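Local coordinates for protein endonuclease V isoform X2 (Ciona intestinalis, PDB 6OZI) that probably cleaves inosine-containing nucleic acid in a metal-ion-dependent reaction, as an endonuclease V of the RNase H clan, at residues I123-A128 / K182-A187; K145-I150 / V155-V160. The protein carries 1 engineered substitution. All blocks are in the same frame, centred on the assembly; numbering follows the deposited sequence.

Interaction 1. Residues I123-A128 / K182-A187; sequences IRRCGA and KNEVLA. With nucleotides of chain C.
Arg-125 and Glu-184 reach for each other from opposite directions and meet side-on, with two of the arginine's nitrogens, NE and NH2, on a single carboxylate oxygen. Glu-184 OE2 lies 3.0 Å from Arg-125 NE and also 3.0 Å from Arg-125 NH2, almost in the guanidinium plane, so it sits at the NE/NH2 edge in a forked salt bridge. The two flat groups are not coplanar: their planes stand 46° apart. OE2 takes the NE-H from above its own carboxylate plane, while the NH2 bond falls on its anti lone pair. With CG beside the backbone N (chi1 -56°), the arginine chain bends at chi2 (-58°) and then runs out to the carboxylate. Leu-186 crosses it at about a right angle and lays CD2 over one guanidinium face, shifted toward the rim, 3.3 Å from Arg-125 NE. Lys-182 comes in obliquely with its aliphatic part, CG 3.6 Å from Arg-125 NH2, and its ammonium end then turns away.

The loop joining strand 112-116 to helix 128-136 is thus fastened to strand 184-190 of the mixed sheet in this RNase H-like fold. That strand is irregular here: Asn-183 and Glu-184 both face Ser-179 in a G1 beta bulge, and a classic bulge follows at Leu-186 and Ala-187 opposite Ile-177.

The guanidinium has further partners beyond the two segments: NH2 forms a second salt bridge with Asp-153, NH1 bonds to the carbonyl oxygen of His-122, and Phe-120 makes a cation-pi contact. Just beyond Arg-125 the same loop reaches the hypoxanthine base of the bound nucleic acid. Gly-127, the N-cap of helix 128-136, places CA 3.4 Å from N1 of the deoxyinosine DI5 of chain C, and Ala-128 N approaches that N1 to 2.8 Å.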
loop_
_atom_site.group_PDB
_atom_site.type_symbol
_atom_site.label_atom_id
_atom_site.label_comp_id
_atom_site.label_asym_id
_atom_site.label_seq_id
_atom_site.Cartn_x
_atom_site.Cartn_y
_atom_site.Cartn_z
ATOM N N ILE A 123 -8.227 -29.387 -4.473
ATOM C CA ILE A 123 -8.961 -30.513 -3.891
ATOM C C ILE A 123 -9.373 -31.523 -4.960
ATOM O O ILE A 123 -9.316 -32.741 -4.739
ATOM C CB ILE A 123 -10.175 -30.016 -3.085
ATOM C CG1 ILE A 123 -10.946 -31.219 -2.532
ATOM C CG2 ILE A 123 -11.056 -29.093 -3.932
ATOM C CD1 ILE A 123 -12.038 -30.861 -1.552
ATOM N N ARG A 124 -9.809 -31.045 -6.125
ATOM C CA ARG A 124 -10.149 -31.929 -7.230
ATOM C C ARG A 124 -9.124 -31.845 -8.361
ATOM O O ARG A 124 -9.437 -32.184 -9.505
ATOM C CB ARG A 124 -11.562 -31.633 -7.738
ATOM C CG ARG A 124 -12.686 -32.162 -6.825
ATOM C CD ARG A 124 -14.053 -31.548 -7.164
ATOM N NE ARG A 124 -14.072 -30.094 -6.991
ATOM C CZ ARG A 124 -14.346 -29.465 -5.848
ATOM N NH1 ARG A 124 -14.628 -30.152 -4.745
ATOM N NH2 ARG A 124 -14.332 -28.139 -5.808
ATOM N N ARG A 125 -7.902 -31.404 -8.051
ATOM C CA ARG A 125 -6.781 -31.386 -8.996
ATOM C C ARG A 125 -7.099 -30.568 -10.245
ATOM O O ARG A 125 -6.681 -30.906 -11.353
ATOM C CB ARG A 125 -6.364 -32.808 -9.374
ATOM C CG ARG A 125 -6.010 -33.685 -8.185
ATOM C CD ARG A 125 -4.877 -33.084 -7.346
ATOM N NE ARG A 125 -4.378 -34.059 -6.382
ATOM C CZ ARG A 125 -4.810 -34.163 -5.127
ATOM N NH1 ARG A 125 -5.744 -33.334 -4.665
ATOM N NH2 ARG A 125 -4.305 -35.099 -4.332
ATOM N N CYS A 126 -7.800 -29.456 -10.061
ATOM C CA CYS A 126 -8.253 -28.626 -11.164
ATOM C C CYS A 126 -8.365 -27.173 -10.702
ATOM O O CYS A 126 -9.428 -26.553 -10.768
ATOM C CB CYS A 126 -9.586 -29.152 -11.696
ATOM S SG CYS A 126 -10.211 -28.339 -13.195
ATOM N N GLY A 127 -7.259 -26.607 -10.215
ATOM C CA GLY A 127 -7.251 -25.209 -9.838
ATOM C C GLY A 127 -7.323 -24.305 -11.060
ATOM O O GLY A 127 -7.200 -24.745 -12.206
ATOM N N ALA A 128 -7.500 -23.004 -10.794
ATOM C CA ALA A 128 -7.784 -22.045 -11.863
ATOM C C ALA A 128 -6.686 -22.019 -12.918
ATOM O O ALA A 128 -6.977 -21.904 -14.112
ATOM C CB ALA A 128 -8.001 -20.646 -11.280
ATOM N N LYS A 182 -3.196 -39.411 -1.526
ATOM C CA LYS A 182 -2.865 -39.901 -2.851
ATOM C C LYS A 182 -1.384 -40.204 -3.039
ATOM O O LYS A 182 -1.012 -40.716 -4.100
ATOM C CB LYS A 182 -3.323 -38.891 -3.914
ATOM C CG LYS A 182 -4.819 -38.661 -3.907
ATOM C CD LYS A 182 -5.583 -39.991 -3.943
ATOM C CE LYS A 182 -7.071 -39.780 -4.208
ATOM N NZ LYS A 182 -7.815 -41.075 -4.256
ATOM N N ASN A 183 -0.533 -39.893 -2.055
ATOM C CA ASN A 183 0.900 -40.197 -2.115
ATOM C C ASN A 183 1.525 -39.585 -3.369
ATOM O O ASN A 183 2.172 -40.268 -4.165
ATOM C CB ASN A 183 1.146 -41.710 -2.056
ATOM C CG ASN A 183 2.603 -42.060 -1.786
ATOM O OD1 ASN A 183 3.220 -41.514 -0.870
ATOM N ND2 ASN A 183 3.159 -42.969 -2.584
ATOM N N GLU A 184 1.304 -38.284 -3.553
ATOM C CA GLU A 184 1.822 -37.589 -4.721
ATOM C C GLU A 184 2.173 -36.158 -4.343
ATOM O O GLU A 184 1.629 -35.594 -3.389
ATOM C CB GLU A 184 0.807 -37.595 -5.882
ATOM C CG GLU A 184 -0.505 -36.883 -5.556
ATOM C CD GLU A 184 -1.533 -36.913 -6.689
ATOM O OE1 GLU A 184 -1.176 -37.301 -7.826
ATOM O OE2 GLU A 184 -2.711 -36.550 -6.433
ATOM N N VAL A 185 3.083 -35.570 -5.117
ATOM C CA VAL A 185 3.450 -34.170 -4.938
ATOM C C VAL A 185 2.411 -33.296 -5.624
ATOM O O VAL A 185 2.057 -33.515 -6.791
ATOM C CB VAL A 185 4.860 -33.894 -5.482
ATOM C CG1 VAL A 185 5.185 -32.403 -5.366
ATOM C CG2 VAL A 185 5.896 -34.728 -4.723
ATOM N N LEU A 186 1.897 -32.318 -4.889
ATOM C CA LEU A 186 0.913 -31.380 -5.399
ATOM C C LEU A 186 1.528 -30.076 -5.877
ATOM O O LEU A 186 1.011 -29.465 -6.822
ATOM C CB LEU A 186 -0.126 -31.079 -4.315
ATOM C CG LEU A 186 -0.909 -32.267 -3.740
ATOM C CD1 LEU A 186 -1.924 -31.794 -2.709
ATOM C CD2 LEU A 186 -1.599 -33.072 -4.833
ATOM N N ALA A 187 2.596 -29.626 -5.224
ATOM C CA ALA A 187 3.171 -28.315 -5.474
ATOM C C ALA A 187 4.567 -28.270 -4.875
ATOM O O ALA A 187 5.039 -29.226 -4.254
ATOM C CB ALA A 187 2.295 -27.205 -4.889
ATOM P P DI C 5 -7.515 -19.266 0.454
ATOM O OP1 DI C 5 -6.724 -18.634 1.566
ATOM O OP2 DI C 5 -8.761 -18.481 0.129
ATOM O "O5'" DI C 5 -6.567 -19.512 -0.873
ATOM C "C5'" DI C 5 -5.187 -19.735 -0.730
ATOM C "C4'" DI C 5 -4.502 -19.556 -2.074
ATOM O "O4'" DI C 5 -5.079 -20.689 -3.078
ATOM C "C3'" DI C 5 -4.757 -18.378 -2.613
ATOM O "O3'" DI C 5 -3.560 -17.827 -3.326
ATOM C "C2'" DI C 5 -5.874 -18.612 -3.659
ATOM C "C1'" DI C 5 -5.667 -20.080 -4.083
ATOM N N9 DI C 5 -6.983 -20.672 -4.368
ATOM C C8 DI C 5 -8.149 -20.849 -3.726
ATOM N N7 DI C 5 -8.983 -21.464 -4.592
ATOM C C5 DI C 5 -8.341 -21.653 -5.733
ATOM C C6 DI C 5 -8.767 -22.289 -7.055
ATOM O O6 DI C 5 -9.858 -22.722 -7.201
ATOM N N1 DI C 5 -7.843 -22.348 -8.133
ATOM C C2 DI C 5 -6.521 -21.815 -7.982
ATOM N N3 DI C 5 -6.124 -21.207 -6.724
ATOM C C4 DI C 5 -7.089 -21.150 -5.599
#

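Interaction 2. Residues K145-I150 / V155-V160; sequences KSLIEI and VKKTEV. With nucleotides of chain C.
The Glu-149 carboxylate has the start of a helix over one face: Lys-157 N, the first N-H of helix 157-169, meets OE2 at 3.0 Å from well above the carboxylate plane, 64° out of it. Lys-157 CB crowds in on that oxygen too, 3.1 Å from Glu-149 OE2, the two side chains crossing at about a right angle. The negative charge beside the helix's N-terminal end would probably be favourable, and Lys-156 NZ lies nearby without forming a salt bridge.

Behind it, Ile-150 and Val-155 make a single antiparallel hydrogen-bonded bridge that closes the loop between them. Ile-150 N bonds to Val-155 O in its carbonyl plane at 3.0 Å, and a water donates to that same oxygen and, weakly, to Glu-149 OE1.

The outer side of 145-150 follows the nucleic acid backbone of chain C. Glu-149 N donates to O4' of DC4 at 2.9 Å, Ser-146 OG to OP2 of A6 at 2.9 Å, and Lys-145 holds OP1 of A6 with both its backbone N and NZ. Ile-148 CD1 rests 3.8 Å from C8 of DI5. The extended Lys-157 chain carries NZ to a water shared by Leu-147 O and OP1 of DI5.

On the inner side Leu-147, its CG anti to the backbone N (chi1 -176°), sends CD2 to within 3.7 Å of Val-160 CB. Both residues also pack on Ile-177 of strand 174-179, so helix 157-169 is seated against one of the sheet's two outermost strands within the chain, after the loop that follows strand 140-144.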
loop_
_atom_site.group_PDB
_atom_site.type_symbol
_atom_site.label_atom_id
_atom_site.label_comp_id
_atom_site.label_asym_id
_atom_site.label_seq_id
_atom_site.Cartn_x
_atom_site.Cartn_y
_atom_site.Cartn_z
ATOM N N LYS A 145 0.402 -17.094 -3.461
ATOM C CA LYS A 145 1.122 -16.351 -2.434
ATOM C C LYS A 145 0.801 -16.827 -1.028
ATOM O O LYS A 145 1.541 -16.503 -0.090
ATOM C CB LYS A 145 0.807 -14.859 -2.538
ATOM C CG LYS A 145 1.197 -14.246 -3.863
ATOM C CD LYS A 145 0.778 -12.777 -3.921
ATOM C CE LYS A 145 -0.721 -12.656 -4.064
ATOM N NZ LYS A 145 -1.153 -13.235 -5.366
ATOM N N SER A 146 -0.296 -17.552 -0.859
ATOM C CA SER A 146 -0.641 -18.169 0.408
ATOM C C SER A 146 -1.008 -19.624 0.148
ATOM O O SER A 146 -1.332 -20.018 -0.974
ATOM C CB SER A 146 -1.795 -17.427 1.105
ATOM O OG SER A 146 -2.942 -17.404 0.272
ATOM N N LEU A 147 -0.946 -20.422 1.200
ATOM C CA LEU A 147 -1.115 -21.859 1.078
ATOM C C LEU A 147 -2.584 -22.221 1.239
ATOM O O LEU A 147 -3.233 -21.795 2.197
ATOM C CB LEU A 147 -0.276 -22.579 2.129
ATOM C CG LEU A 147 -0.276 -24.100 2.067
ATOM C CD1 LEU A 147 0.508 -24.544 0.859
ATOM C CD2 LEU A 147 0.333 -24.656 3.327
ATOM N N ILE A 148 -3.107 -22.999 0.306
ATOM C CA ILE A 148 -4.441 -23.544 0.495
ATOM C C ILE A 148 -4.336 -24.788 1.369
ATOM O O ILE A 148 -3.409 -25.599 1.218
ATOM C CB ILE A 148 -5.118 -23.840 -0.857
ATOM C CG1 ILE A 148 -6.611 -24.111 -0.632
ATOM C CG2 ILE A 148 -4.437 -25.016 -1.584
ATOM C CD1 ILE A 148 -7.441 -24.049 -1.874
ATOM N N GLU A 149 -5.257 -24.909 2.326
ATOM C CA GLU A 149 -5.350 -26.089 3.176
ATOM C C GLU A 149 -6.292 -27.095 2.535
ATOM O O GLU A 149 -7.388 -26.735 2.098
ATOM C CB GLU A 149 -5.849 -25.740 4.583
ATOM C CG GLU A 149 -4.821 -25.087 5.502
ATOM C CD GLU A 149 -4.976 -25.520 6.955
ATOM O OE1 GLU A 149 -5.850 -26.360 7.257
ATOM O OE2 GLU A 149 -4.208 -25.033 7.807
ATOM N N ILE A 150 -5.864 -28.349 2.471
ATOM C CA ILE A 150 -6.724 -29.404 1.947
ATOM C C ILE A 150 -6.778 -30.555 2.942
ATOM O O ILE A 150 -5.949 -31.473 2.859
ATOM C CB ILE A 150 -6.241 -29.895 0.573
ATOM C CG1 ILE A 150 -5.933 -28.711 -0.342
ATOM C CG2 ILE A 150 -7.311 -30.767 -0.073
ATOM C CD1 ILE A 150 -5.479 -29.119 -1.719
ATOM N N VAL A 155 -3.084 -31.913 3.849
ATOM C CA VAL A 155 -2.261 -30.724 3.652
ATOM C C VAL A 155 -2.718 -29.665 4.650
ATOM O O VAL A 155 -3.800 -29.084 4.505
ATOM C CB VAL A 155 -2.352 -30.201 2.212
ATOM C CG1 VAL A 155 -1.572 -28.889 2.076
ATOM C CG2 VAL A 155 -1.831 -31.238 1.234
ATOM N N LYS A 156 -1.871 -29.387 5.640
ATOM C CA LYS A 156 -2.167 -28.459 6.721
ATOM C C LYS A 156 -1.116 -27.360 6.756
ATOM O O LYS A 156 0.084 -27.629 6.666
ATOM C CB LYS A 156 -2.228 -29.187 8.063
ATOM C CG LYS A 156 -2.660 -28.323 9.224
ATOM C CD LYS A 156 -3.126 -29.172 10.400
ATOM C CE LYS A 156 -3.189 -28.353 11.688
ATOM N NZ LYS A 156 -3.925 -27.067 11.530
ATOM N N LYS A 157 -1.589 -26.123 6.911
ATOM C CA LYS A 157 -0.735 -24.949 6.770
ATOM C C LYS A 157 0.380 -24.934 7.816
ATOM O O LYS A 157 1.560 -24.777 7.478
ATOM C CB LYS A 157 -1.614 -23.701 6.855
ATOM C CG LYS A 157 -1.012 -22.387 6.409
ATOM C CD LYS A 157 -2.173 -21.465 6.049
ATOM C CE LYS A 157 -1.744 -20.041 5.816
ATOM N NZ LYS A 157 -2.915 -19.200 5.422
ATOM N N THR A 158 0.030 -25.103 9.096
ATOM C CA THR A 158 1.058 -25.064 10.139
ATOM C C THR A 158 2.134 -26.126 9.910
ATOM O O THR A 158 3.331 -25.864 10.102
ATOM C CB THR A 158 0.427 -25.226 11.526
ATOM O OG1 THR A 158 -0.261 -26.480 11.608
ATOM C CG2 THR A 158 -0.550 -24.092 11.813
ATOM N N GLU A 159 1.733 -27.326 9.478
ATOM C CA GLU A 159 2.703 -28.402 9.276
ATOM C C GLU A 159 3.617 -28.118 8.088
ATOM O O GLU A 159 4.835 -28.335 8.167
ATOM C CB GLU A 159 1.972 -29.735 9.106
ATOM C CG GLU A 159 1.024 -30.025 10.265
ATOM C CD GLU A 159 0.301 -31.353 10.145
ATOM O OE1 GLU A 159 0.164 -31.876 9.016
ATOM O OE2 GLU A 159 -0.136 -31.877 11.195
ATOM N N VAL A 160 3.054 -27.613 6.987
ATOM C CA VAL A 160 3.865 -27.290 5.816
ATOM C C VAL A 160 4.858 -26.189 6.152
ATOM O O VAL A 160 6.036 -26.253 5.781
ATOM C CB VAL A 160 2.970 -26.885 4.630
ATOM C CG1 VAL A 160 3.812 -26.298 3.500
ATOM C CG2 VAL A 160 2.152 -28.071 4.140
ATOM P P DC C 4 -8.364 -20.754 6.490
ATOM O OP1 DC C 4 -7.655 -21.151 7.724
ATOM O OP2 DC C 4 -8.371 -19.332 6.069
ATOM O "O5'" DC C 4 -7.810 -21.645 5.291
ATOM C "C5'" DC C 4 -6.802 -21.152 4.441
ATOM C "C4'" DC C 4 -7.045 -21.629 3.023
ATOM O "O4'" DC C 4 -7.359 -23.048 3.046
ATOM C "C3'" DC C 4 -8.221 -20.942 2.318
ATOM O "O3'" DC C 4 -7.919 -20.735 0.955
ATOM C "C2'" DC C 4 -9.363 -21.932 2.495
ATOM C "C1'" DC C 4 -8.626 -23.261 2.446
ATOM N N1 DC C 4 -9.336 -24.350 3.172
ATOM C C2 DC C 4 -10.013 -25.325 2.435
ATOM O O2 DC C 4 -9.994 -25.260 1.197
ATOM N N3 DC C 4 -10.672 -26.314 3.096
ATOM C C4 DC C 4 -10.664 -26.341 4.428
ATOM N N4 DC C 4 -11.320 -27.338 5.036
ATOM C C5 DC C 4 -9.977 -25.352 5.198
ATOM C C6 DC C 4 -9.338 -24.382 4.535
ATOM P P A C 6 -3.307 -16.241 -3.390
ATOM O OP1 A C 6 -2.066 -16.003 -4.168
ATOM O OP2 A C 6 -3.439 -15.704 -2.010
ATOM O "O5'" A C 6 -4.511 -15.684 -4.270
ATOM C "C5'" A C 6 -4.566 -15.927 -5.669
ATOM C "C4'" A C 6 -5.730 -15.201 -6.287
ATOM O "O4'" A C 6 -6.957 -15.684 -5.690
ATOM C "C3'" A C 6 -5.753 -13.706 -6.036
ATOM O "O3'" A C 6 -4.977 -12.996 -6.980
ATOM C "C2'" A C 6 -7.236 -13.363 -6.084
ATOM O "O2'" A C 6 -7.683 -13.240 -7.425
ATOM C "C1'" A C 6 -7.858 -14.619 -5.496
ATOM N N9 A C 6 -8.162 -14.532 -4.056
ATOM C C8 A C 6 -7.593 -15.272 -3.046
ATOM N N7 A C 6 -8.096 -15.028 -1.861
ATOM C C5 A C 6 -9.075 -14.076 -2.111
ATOM C C6 A C 6 -9.984 -13.406 -1.270
ATOM N N6 A C 6 -10.056 -13.597 0.053
ATOM N N1 A C 6 -10.833 -12.521 -1.843
ATOM C C2 A C 6 -10.765 -12.324 -3.165
ATOM N N3 A C 6 -9.960 -12.895 -4.057
ATOM C C4 A C 6 -9.134 -13.772 -3.460
ATOM P P DI C 5 -7.515 -19.266 0.454
ATOM O OP1 DI C 5 -6.724 -18.634 1.566
ATOM O OP2 DI C 5 -8.761 -18.481 0.129
ATOM O "O5'" DI C 5 -6.567 -19.512 -0.873
ATOM C "C5'" DI C 5 -5.187 -19.735 -0.730
ATOM C "C4'" DI C 5 -4.502 -19.556 -2.074
ATOM O "O4'" DI C 5 -5.079 -20.689 -3.078
ATOM C "C3'" DI C 5 -4.757 -18.378 -2.613
ATOM O "O3'" DI C 5 -3.560 -17.827 -3.326
ATOM C "C2'" DI C 5 -5.874 -18.612 -3.659
ATOM C "C1'" DI C 5 -5.667 -20.080 -4.083
ATOM N N9 DI C 5 -6.983 -20.672 -4.368
ATOM C C8 DI C 5 -8.149 -20.849 -3.726
ATOM N N7 DI C 5 -8.983 -21.464 -4.592
ATOM C C5 DI C 5 -8.341 -21.653 -5.733
ATOM C C6 DI C 5 -8.767 -22.289 -7.055
ATOM O O6 DI C 5 -9.858 -22.722 -7.201
ATOM N N1 DI C 5 -7.843 -22.348 -8.133
ATOM C C2 DI C 5 -6.521 -21.815 -7.982
ATOM N N3 DI C 5 -6.124 -21.207 -6.724
ATOM C C4 DI C 5 -7.089 -21.150 -5.599
HETATM O O HOH W 1 -4.087 -19.439 3.087
HETATM O O HOH W 2 -5.402 -29.570 6.584
#

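In the fold
Interaction 2 is nested along the chain inside the loop closed by interaction 1: 123-128, then 145-150 and 155-160, then 182-187. Their centres are 13 Å apart on the same side of the chain's centre, and they touch through Leu-186 CD1 and Val-155 CG2, 4.0 Å apart, and through Ile-123 against Ile-150. Asp-153, in the short loop that interaction 2 closes, pairs with Arg-125 of interaction 1. Both contacts also reach strand 174-179, at Ser-179 and Ile-177. Together they bring two loops that follow neighbouring parallel strands, 112-116 and 140-144, around one deoxyinosine: one meets the base at N1, the other its sugar, the C8 side of the base and the phosphates on either side.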